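Local coordinates for DELTA1-pyrroline-2-carboxylate reductase (Thermococcus litoralis DSM 5473, PDB 6T3E), which probably catalyses the NAD(P)H-dependent reduction of delta-1-pyrroline-2-carboxylate to L-proline, a step of L-hydroxyproline metabolism, at residues A137-K149 with L298-N312. Residues are numbered along the deposited sequence; the frame is centred on the assembly and turned at random.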
loop_
_atom_site.group_PDB
_atom_site.type_symbol
_atom_site.label_atom_id
_atom_site.label_comp_id
_atom_site.label_asym_id
_atom_site.label_seq_id
_atom_site.Cartn_x
_atom_site.Cartn_y
_atom_site.Cartn_z
ATOM N N ALA B 137 2.357 -10.523 -20.048
ATOM C CA ALA B 137 3.232 -11.664 -19.805
ATOM C C ALA B 137 2.559 -12.707 -18.931
ATOM O O ALA B 137 2.744 -13.913 -19.146
ATOM C CB ALA B 137 4.539 -11.203 -19.164
ATOM N N ALA B 138 1.781 -12.266 -17.936
ATOM C CA ALA B 138 1.061 -13.219 -17.095
ATOM C C ALA B 138 0.125 -14.081 -17.931
ATOM O O ALA B 138 0.073 -15.304 -17.762
ATOM C CB ALA B 138 0.290 -12.484 -15.998
ATOM N N SER B 139 -0.594 -13.466 -18.866
ATOM C CA SER B 139 -1.401 -14.251 -19.790
ATOM C C SER B 139 -0.527 -15.017 -20.771
ATOM O O SER B 139 -0.954 -16.051 -21.301
ATOM C CB SER B 139 -2.402 -13.354 -20.532
ATOM O OG SER B 139 -3.155 -12.551 -19.627
ATOM N N GLY B 140 0.687 -14.525 -21.039
ATOM C CA GLY B 140 1.581 -15.255 -21.923
ATOM C C GLY B 140 1.996 -16.605 -21.361
ATOM O O GLY B 140 1.969 -17.616 -22.068
ATOM N N VAL B 141 2.349 -16.652 -20.072
ATOM C CA VAL B 141 2.720 -17.937 -19.481
ATOM C C VAL B 141 1.506 -18.853 -19.416
ATOM O O VAL B 141 1.611 -20.052 -19.690
ATOM C CB VAL B 141 3.404 -17.767 -18.104
ATOM C CG1 VAL B 141 4.563 -16.787 -18.196
ATOM C CG2 VAL B 141 2.431 -17.329 -17.037
ATOM N N ALA B 142 0.330 -18.311 -19.079
ATOM C CA ALA B 142 -0.854 -19.162 -19.032
ATOM C C ALA B 142 -1.204 -19.680 -20.416
ATOM O O ALA B 142 -1.607 -20.838 -20.566
ATOM C CB ALA B 142 -2.036 -18.415 -18.423
ATOM N N THR B 143 -1.038 -18.844 -21.443
ATOM C CA THR B 143 -1.304 -19.275 -22.814
ATOM C C THR B 143 -0.419 -20.456 -23.214
ATOM O O THR B 143 -0.867 -21.359 -23.926
ATOM C CB THR B 143 -1.120 -18.088 -23.767
ATOM O OG1 THR B 143 -2.039 -17.048 -23.410
ATOM C CG2 THR B 143 -1.335 -18.489 -25.231
ATOM N N LYS B 144 0.836 -20.478 -22.748
ATOM C CA LYS B 144 1.741 -21.582 -23.076
ATOM C C LYS B 144 1.191 -22.930 -22.623
ATOM O O LYS B 144 1.366 -23.944 -23.309
ATOM C CB LYS B 144 3.107 -21.349 -22.440
ATOM C CG LYS B 144 4.198 -21.019 -23.428
ATOM C CD LYS B 144 5.569 -21.105 -22.776
ATOM C CE LYS B 144 5.675 -20.140 -21.605
ATOM N NZ LYS B 144 7.017 -20.218 -20.961
ATOM N N TYR B 145 0.575 -22.973 -21.445
ATOM C CA TYR B 145 0.091 -24.224 -20.883
ATOM C C TYR B 145 -1.340 -24.560 -21.271
ATOM O O TYR B 145 -1.711 -25.738 -21.220
ATOM C CB TYR B 145 0.171 -24.186 -19.354
ATOM C CG TYR B 145 1.571 -24.082 -18.819
ATOM C CD1 TYR B 145 2.239 -25.206 -18.359
ATOM C CD2 TYR B 145 2.227 -22.860 -18.773
ATOM C CE1 TYR B 145 3.519 -25.119 -17.875
ATOM C CE2 TYR B 145 3.510 -22.758 -18.291
ATOM C CZ TYR B 145 4.153 -23.891 -17.841
ATOM O OH TYR B 145 5.435 -23.790 -17.353
ATOM N N LEU B 146 -2.148 -23.562 -21.655
ATOM C CA LEU B 146 -3.587 -23.749 -21.823
ATOM C C LEU B 146 -4.083 -23.651 -23.256
ATOM O O LEU B 146 -5.195 -24.107 -23.529
ATOM C CB LEU B 146 -4.369 -22.719 -20.990
ATOM C CG LEU B 146 -4.216 -22.750 -19.473
ATOM C CD1 LEU B 146 -5.026 -21.649 -18.824
ATOM C CD2 LEU B 146 -4.619 -24.109 -18.943
ATOM N N ALA B 147 -3.307 -23.083 -24.169
ATOM C CA ALA B 147 -3.769 -22.862 -25.529
ATOM C C ALA B 147 -3.274 -23.974 -26.440
ATOM O O ALA B 147 -2.211 -24.562 -26.214
ATOM C CB ALA B 147 -3.298 -21.504 -26.061
ATOM N N ARG B 148 -4.069 -24.270 -27.468
ATOM C CA ARG B 148 -3.645 -25.235 -28.468
ATOM C C ARG B 148 -2.360 -24.748 -29.118
ATOM O O ARG B 148 -2.218 -23.562 -29.428
ATOM C CB ARG B 148 -4.735 -25.424 -29.522
ATOM C CG ARG B 148 -5.805 -26.453 -29.171
ATOM C CD ARG B 148 -6.788 -26.669 -30.341
ATOM N NE ARG B 148 -7.704 -25.544 -30.578
ATOM C CZ ARG B 148 -7.653 -24.727 -31.631
ATOM N NH1 ARG B 148 -8.542 -23.741 -31.760
ATOM N NH2 ARG B 148 -6.716 -24.898 -32.557
ATOM N N LYS B 149 -1.404 -25.663 -29.290
ATOM C CA LYS B 149 -0.128 -25.289 -29.889
ATOM C C LYS B 149 -0.283 -24.899 -31.353
ATOM O O LYS B 149 0.520 -24.112 -31.871
ATOM C CB LYS B 149 0.871 -26.435 -29.736
ATOM C CG LYS B 149 1.830 -26.240 -28.574
ATOM C CD LYS B 149 2.722 -27.444 -28.389
ATOM C CE LYS B 149 3.480 -27.373 -27.084
ATOM N NZ LYS B 149 4.707 -26.541 -27.226
ATOM N N LEU B 298 -2.622 -20.448 -11.318
ATOM C CA LEU B 298 -1.512 -20.434 -12.260
ATOM C C LEU B 298 -0.226 -20.927 -11.611
ATOM O O LEU B 298 0.584 -21.586 -12.272
ATOM C CB LEU B 298 -1.318 -19.024 -12.821
ATOM C CG LEU B 298 -0.240 -18.865 -13.896
ATOM C CD1 LEU B 298 -0.620 -19.621 -15.151
ATOM C CD2 LEU B 298 0.016 -17.401 -14.204
ATOM N N ALA B 299 -0.040 -20.659 -10.315
ATOM C CA ALA B 299 1.175 -21.111 -9.642
ATOM C C ALA B 299 1.263 -22.629 -9.629
ATOM O O ALA B 299 2.359 -23.192 -9.729
ATOM C CB ALA B 299 1.239 -20.552 -8.222
ATOM N N GLU B 300 0.121 -23.314 -9.504
ATOM C CA GLU B 300 0.139 -24.775 -9.543
ATOM C C GLU B 300 0.434 -25.297 -10.946
ATOM O O GLU B 300 1.084 -26.338 -11.104
ATOM C CB GLU B 300 -1.192 -25.328 -9.044
ATOM C CG GLU B 300 -1.776 -24.543 -7.898
ATOM C CD GLU B 300 -3.107 -25.081 -7.471
ATOM O OE1 GLU B 300 -4.013 -25.137 -8.314
ATOM O OE2 GLU B 300 -3.249 -25.455 -6.294
ATOM N N ILE B 301 -0.050 -24.600 -11.976
ATOM C CA ILE B 301 0.221 -25.015 -13.348
ATOM C C ILE B 301 1.697 -24.827 -13.697
ATOM O O ILE B 301 2.309 -25.688 -14.344
ATOM C CB ILE B 301 -0.700 -24.257 -14.314
ATOM C CG1 ILE B 301 -2.117 -24.831 -14.227
ATOM C CG2 ILE B 301 -0.166 -24.339 -15.736
ATOM C CD1 ILE B 301 -2.997 -24.451 -15.382
ATOM N N VAL B 302 2.290 -23.700 -13.289
ATOM C CA VAL B 302 3.702 -23.461 -13.584
ATOM C C VAL B 302 4.564 -24.521 -12.909
ATOM O O VAL B 302 5.504 -25.060 -13.509
ATOM C CB VAL B 302 4.119 -22.039 -13.148
ATOM C CG1 VAL B 302 5.591 -21.787 -13.473
ATOM C CG2 VAL B 302 3.253 -20.981 -13.804
ATOM N N ALA B 303 4.217 -24.883 -11.674
ATOM C CA ALA B 303 4.978 -25.872 -10.924
ATOM C C ALA B 303 4.839 -27.281 -11.482
ATOM O O ALA B 303 5.631 -28.153 -11.114
ATOM C CB ALA B 303 4.537 -25.855 -9.458
ATOM N N GLY B 304 3.877 -27.520 -12.367
ATOM C CA GLY B 304 3.609 -28.845 -12.885
ATOM C C GLY B 304 2.763 -29.723 -11.990
ATOM O O GLY B 304 2.425 -30.845 -12.393
ATOM N N VAL B 305 2.410 -29.249 -10.791
ATOM C CA VAL B 305 1.555 -30.012 -9.880
ATOM C C VAL B 305 0.163 -30.219 -10.471
ATOM O O VAL B 305 -0.398 -31.321 -10.395
ATOM C CB VAL B 305 1.505 -29.314 -8.509
ATOM C CG1 VAL B 305 0.202 -29.629 -7.778
ATOM C CG2 VAL B 305 2.722 -29.726 -7.683
ATOM N N LYS B 306 -0.418 -29.175 -11.064
ATOM C CA LYS B 306 -1.714 -29.275 -11.722
ATOM C C LYS B 306 -1.506 -29.146 -13.220
ATOM O O LYS B 306 -0.705 -28.319 -13.670
ATOM C CB LYS B 306 -2.672 -28.181 -11.246
ATOM C CG LYS B 306 -3.214 -28.382 -9.860
ATOM C CD LYS B 306 -4.378 -29.339 -9.889
ATOM C CE LYS B 306 -5.280 -29.138 -8.690
ATOM N NZ LYS B 306 -6.268 -30.250 -8.604
ATOM N N LYS B 307 -2.267 -29.916 -13.990
ATOM C CA LYS B 307 -2.069 -29.963 -15.429
ATOM C C LYS B 307 -2.898 -28.894 -16.119
ATOM O O LYS B 307 -3.960 -28.497 -15.634
ATOM C CB LYS B 307 -2.411 -31.350 -15.981
ATOM C CG LYS B 307 -2.001 -32.513 -15.061
ATOM C CD LYS B 307 -0.483 -32.719 -15.043
ATOM C CE LYS B 307 -0.064 -33.898 -14.161
ATOM N NZ LYS B 307 1.247 -33.684 -13.461
ATOM N N GLY B 308 -2.400 -28.432 -17.263
ATOM C CA GLY B 308 -3.046 -27.373 -18.017
ATOM C C GLY B 308 -4.048 -27.885 -19.032
ATOM O O GLY B 308 -5.102 -28.402 -18.651
ATOM N N ARG B 309 -3.740 -27.747 -20.322
ATOM C CA ARG B 309 -4.614 -28.215 -21.394
ATOM C C ARG B 309 -4.301 -29.671 -21.704
ATOM O O ARG B 309 -3.170 -29.994 -22.086
ATOM C CB ARG B 309 -4.427 -27.359 -22.642
ATOM C CG ARG B 309 -5.090 -27.914 -23.887
ATOM C CD ARG B 309 -5.109 -26.874 -25.002
ATOM N NE ARG B 309 -6.285 -27.007 -25.851
ATOM C CZ ARG B 309 -7.449 -26.404 -25.624
ATOM N NH1 ARG B 309 -7.612 -25.611 -24.575
ATOM N NH2 ARG B 309 -8.456 -26.595 -26.455
ATOM N N GLU B 310 -5.300 -30.543 -21.542
ATOM C CA GLU B 310 -5.114 -31.981 -21.706
ATOM C C GLU B 310 -5.601 -32.525 -23.039
ATOM O O GLU B 310 -5.097 -33.561 -23.484
ATOM C CB GLU B 310 -5.819 -32.736 -20.578
ATOM C CG GLU B 310 -5.489 -32.188 -19.207
ATOM C CD GLU B 310 -5.998 -33.062 -18.094
ATOM O OE1 GLU B 310 -6.677 -32.533 -17.188
ATOM O OE2 GLU B 310 -5.729 -34.279 -18.124
ATOM N N ASN B 311 -6.575 -31.882 -23.681
ATOM C CA ASN B 311 -7.093 -32.386 -24.945
ATOM C C ASN B 311 -7.551 -31.224 -25.814
ATOM O O ASN B 311 -7.620 -30.073 -25.376
ATOM C CB ASN B 311 -8.229 -33.401 -24.733
ATOM C CG ASN B 311 -9.458 -32.784 -24.103
ATOM O OD1 ASN B 311 -10.208 -32.060 -24.756
ATOM N ND2 ASN B 311 -9.680 -33.080 -22.829
ATOM N N ASN B 312 -7.863 -31.553 -27.069
ATOM C CA ASN B 312 -8.203 -30.547 -28.067
ATOM C C ASN B 312 -9.608 -29.992 -27.903
ATOM O O ASN B 312 -9.875 -28.872 -28.351
ATOM C CB ASN B 312 -8.057 -31.132 -29.470
ATOM C CG ASN B 312 -6.760 -30.729 -30.126
ATOM O OD1 ASN B 312 -5.738 -30.550 -29.459
ATOM N ND2 ASN B 312 -6.794 -30.573 -31.440
#
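Tyr145 brings the inner end of its ring onto Ile301, whose CG2 is 3.5 Å from Tyr145 CG and nearly as close to Tyr145 CB, the two side chains sliding past each other in opposite directions. Its hydroxyl reaches beyond this contact and is hydrogen-bonded to Glu47 of helix 39-54. The other branch of Ile301 ends in CD1, 3.9 Å from Leu146 CD2. One turn back along each helix, Leu298 splits its two methyls between adjacent residues of the partner helix: with CG anti to the backbone N (chi1 -176°), it sets CD2 3.7 Å from Val141 CG2 and CD1 against Ala142 CB. The short axes cross at 55°, 10.5 Å apart.

Past these apolar layers the contact turns polar at the C-terminal end of helix 128-146. Arg309 N donates to Tyr145 O (3.0 Å), and Arg309 NH1 donates to Leu146 O at 3.0 Å, nearly along the C=O axis. The chain of Arg309 lies alongside that carbonyl, its NE 3.4 Å from Arg148 CG. An alanine in place of Arg309 would probably leave Leu146 O without this donor and Arg148 CG without the group packed on it. The two guanidinium planes stand 67° apart; Arg148 is tied separately to Asp218, Asp150 and Gly239 O, Arg309 to Glu314.

Helix 128-146 is thereby joined to helix 298-303 and the loop after it, which follow an outermost strand, 294-297, of the parallel sheet in what is probably a Rossmann-type domain; the side chain of Ala138 is about 6 Å from the bound NADH. A cationic group at carbonyls of a helix C-terminus is consistent with favourable interaction with the helix dipole, and Asp218 and Asp150 for Arg148, with Glu314 for Arg309, probably offset the closeness of the two arginines.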